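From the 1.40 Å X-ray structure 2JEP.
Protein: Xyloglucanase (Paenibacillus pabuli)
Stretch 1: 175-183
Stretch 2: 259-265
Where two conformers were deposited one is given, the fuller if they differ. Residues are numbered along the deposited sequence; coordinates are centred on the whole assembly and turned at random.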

# COMPACT_ATOMS: atom_id res chain seq x y z
N LEU A 175 12.52 7.35 -2.35
CA LEU A 175 11.92 6.83 -1.13
C LEU A 175 10.71 7.70 -0.74
O LEU A 175 10.83 8.92 -0.53
CB LEU A 175 12.94 6.78 0.01
CG LEU A 175 12.39 6.24 1.34
CD1 LEU A 175 11.87 4.80 1.23
CD2 LEU A 175 13.46 6.34 2.43
N ILE A 176 9.56 7.04 -0.65
CA ILE A 176 8.28 7.61 -0.29
C ILE A 176 7.86 7.11 1.07
O ILE A 176 7.99 5.92 1.34
CB ILE A 176 7.23 7.19 -1.33
CG1 ILE A 176 7.61 7.72 -2.73
CG2 ILE A 176 5.80 7.64 -0.93
CD1 ILE A 176 6.86 7.04 -3.86
N PHE A 177 7.38 8.00 1.93
CA PHE A 177 6.80 7.59 3.20
C PHE A 177 5.27 7.58 3.06
O PHE A 177 4.70 8.54 2.55
CB PHE A 177 7.14 8.55 4.35
CG PHE A 177 8.61 8.75 4.63
CD1 PHE A 177 9.58 7.83 4.30
CD2 PHE A 177 9.02 9.88 5.30
CE1 PHE A 177 10.92 8.07 4.60
CE2 PHE A 177 10.34 10.12 5.62
CZ PHE A 177 11.29 9.22 5.26
N GLU A 178 4.64 6.53 3.58
CA GLU A 178 3.19 6.34 3.58
C GLU A 178 2.73 6.36 5.05
O GLU A 178 3.23 5.60 5.89
CB GLU A 178 2.86 4.99 2.92
CG GLU A 178 1.42 4.62 2.89
CD GLU A 178 1.18 3.25 2.30
OE1 GLU A 178 2.15 2.52 2.05
OE2 GLU A 178 -0.00 2.91 2.05
N SER A 179 1.79 7.27 5.34
CA SER A 179 1.48 7.60 6.72
C SER A 179 1.01 6.44 7.57
O SER A 179 1.31 6.36 8.76
CB SER A 179 0.43 8.68 6.75
OG SER A 179 -0.77 8.25 6.11
N MET A 180 0.24 5.56 6.93
CA MET A 180 -0.39 4.43 7.60
C MET A 180 -1.03 3.61 6.50
O MET A 180 -0.90 3.96 5.32
CB MET A 180 -1.40 4.92 8.66
CG MET A 180 -2.45 5.85 8.11
SD MET A 180 -3.11 6.99 9.36
CE MET A 180 -4.34 7.86 8.41
N ASN A 181 -1.65 2.50 6.87
CA ASN A 181 -2.13 1.54 5.90
C ASN A 181 -3.64 1.64 5.73
O ASN A 181 -4.12 2.58 5.07
CB ASN A 181 -1.61 0.13 6.28
CG ASN A 181 -2.07 -0.95 5.33
OD1 ASN A 181 -2.03 -0.75 4.12
ND2 ASN A 181 -2.53 -2.09 5.88
N GLU A 182 -4.38 0.71 6.32
CA GLU A 182 -5.84 0.64 6.23
C GLU A 182 -6.40 0.94 7.61
O GLU A 182 -6.32 0.12 8.53
CB GLU A 182 -6.29 -0.76 5.79
CG GLU A 182 -5.79 -1.11 4.41
CD GLU A 182 -6.16 -2.53 3.96
OE1 GLU A 182 -6.57 -3.37 4.81
OE2 GLU A 182 -6.01 -2.80 2.74
N VAL A 183 -6.87 2.18 7.76
CA VAL A 183 -7.22 2.76 9.06
C VAL A 183 -8.72 3.04 9.10
O VAL A 183 -9.26 3.79 8.28
CB VAL A 183 -6.35 4.02 9.31
CG1 VAL A 183 -6.82 4.86 10.49
CG2 VAL A 183 -4.89 3.57 9.52
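Stretch 2, residues 259-265: IMISAHY

Stretch 2 is extended throughout its length: its phi values run from -97° to -144° and its psi values from 115° to 158°, the beta region of the Ramachandran plot. In stretch 1 the same conformation holds for 175-178, after which the chain leaves the strand; S179 has phi/psi of -60/-36 and N181 of -104/-103. The two strands run in broadly the same direction, with 56° between their N-to-C vectors (signed crossing angle -56°) and a closest approach of 9.2 Å between axes. The nearest CA pairs, E178 CA to S262 CA at 8.4 Å and E182 CA to H264 CA at 8.6 Å, agree with that spacing. At such distances the backbones do not pair, and side chains and water bridge the gap, burying 241 Å² summed over both sides.

Alternation along stretch 2 decides which residues take part. The CA-to-CB bonds of M260, S262 and H264 point toward stretch 1, whereas I259, I261, A263 and Y265 make no contact with it.

The apolar contact lies at the N-terminal end of the interface. I176, also directed toward its partner strand, brings CD1 to 4.0 Å from CE of M260, a van der Waals distance. Both side chains have chi1 in the m well and chi2 in t, and both are buried.

Direct polar contact centres on H264, which has the largest covered area, 68 Å². Its ND1 donates a hydrogen bond to OE2 of E182 at 2.7 Å, with an N-H...O angle of 168°, so the bond is short and nearly linear. The CB of E182 leaves its backbone sideways, but the end of the side chain comes nearer and reaches the imidazole. N181 OD1 lies 3.1 Å from H264 CE1. Both of these oxygens, and OE2 of E178 at 4.5 Å from H264 NE2, sit at the ring edge, near its plane, which leaves the polar rim of the imidazole facing stretch 1.

Water completes the polar network. E178 OE2 is 3.9 Å from S262 OG, too far for a direct hydrogen bond, and two waters link these atoms. Water 1 donates to E178 OE2 at 2.8 Å and is hydrogen-bonded to S262 OG and H264 NE2, each also at 2.8 Å from its oxygen. Water 2 lies 2.7 Å from both E178 OE2 and S262 OG, forming hydrogen bonds with each, and 3.0 Å from N181 O, to which it is also hydrogen-bonded. The carboxylate, hydroxyl and imidazole are thus coupled through solvent.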

# COMPACT_ATOMS: atom_id res chain seq x y z
N ILE A 259 2.29 15.49 -2.06
CA ILE A 259 1.46 14.50 -1.37
C ILE A 259 0.75 13.67 -2.42
O ILE A 259 0.32 14.19 -3.44
CB ILE A 259 0.47 15.16 -0.40
CG1 ILE A 259 1.24 15.88 0.71
CG2 ILE A 259 -0.49 14.12 0.19
CD1 ILE A 259 0.38 16.74 1.56
N MET A 260 0.71 12.36 -2.18
CA MET A 260 0.01 11.39 -3.04
C MET A 260 -1.11 10.77 -2.21
O MET A 260 -1.01 10.73 -0.98
CB MET A 260 0.94 10.25 -3.44
CG MET A 260 2.28 10.64 -3.97
SD MET A 260 3.31 9.19 -4.25
CE MET A 260 4.47 9.80 -5.51
N ILE A 261 -2.13 10.24 -2.88
CA ILE A 261 -3.29 9.65 -2.21
C ILE A 261 -3.33 8.14 -2.46
O ILE A 261 -3.18 7.69 -3.59
CB ILE A 261 -4.60 10.27 -2.71
CG1 ILE A 261 -4.55 11.81 -2.64
CG2 ILE A 261 -5.79 9.78 -1.89
CD1 ILE A 261 -4.25 12.40 -1.26
N SER A 262 -3.51 7.39 -1.38
CA SER A 262 -3.56 5.93 -1.41
C SER A 262 -4.97 5.40 -1.45
O SER A 262 -5.81 5.92 -0.74
CB SER A 262 -2.91 5.40 -0.15
OG SER A 262 -3.14 4.03 0.04
N ALA A 263 -5.22 4.36 -2.26
CA ALA A 263 -6.41 3.52 -2.13
C ALA A 263 -5.99 2.10 -2.46
O ALA A 263 -4.93 1.88 -3.11
CB ALA A 263 -7.58 3.99 -3.06
N HIS A 264 -6.76 1.13 -1.96
CA HIS A 264 -6.55 -0.29 -2.26
C HIS A 264 -7.75 -0.84 -3.01
O HIS A 264 -8.84 -0.32 -2.86
CB HIS A 264 -6.32 -1.08 -0.96
CG HIS A 264 -5.06 -0.72 -0.24
ND1 HIS A 264 -4.75 -1.18 1.02
CD2 HIS A 264 -4.05 0.13 -0.59
CE1 HIS A 264 -3.58 -0.67 1.39
NE2 HIS A 264 -3.13 0.12 0.43
N TYR A 265 -7.54 -1.88 -3.80
CA TYR A 265 -8.61 -2.37 -4.67
C TYR A 265 -8.61 -3.88 -4.77
O TYR A 265 -7.67 -4.47 -5.31
CB TYR A 265 -8.47 -1.77 -6.06
CG TYR A 265 -9.70 -1.93 -6.92
CD1 TYR A 265 -10.79 -1.10 -6.74
CD2 TYR A 265 -9.81 -2.95 -7.87
CE1 TYR A 265 -11.93 -1.26 -7.52
CE2 TYR A 265 -10.94 -3.10 -8.63
CZ TYR A 265 -11.99 -2.25 -8.45
OH TYR A 265 -13.15 -2.37 -9.21
O HOH W 1 -1.25 2.04 -0.24
O HOH W 2 -2.59 3.41 2.62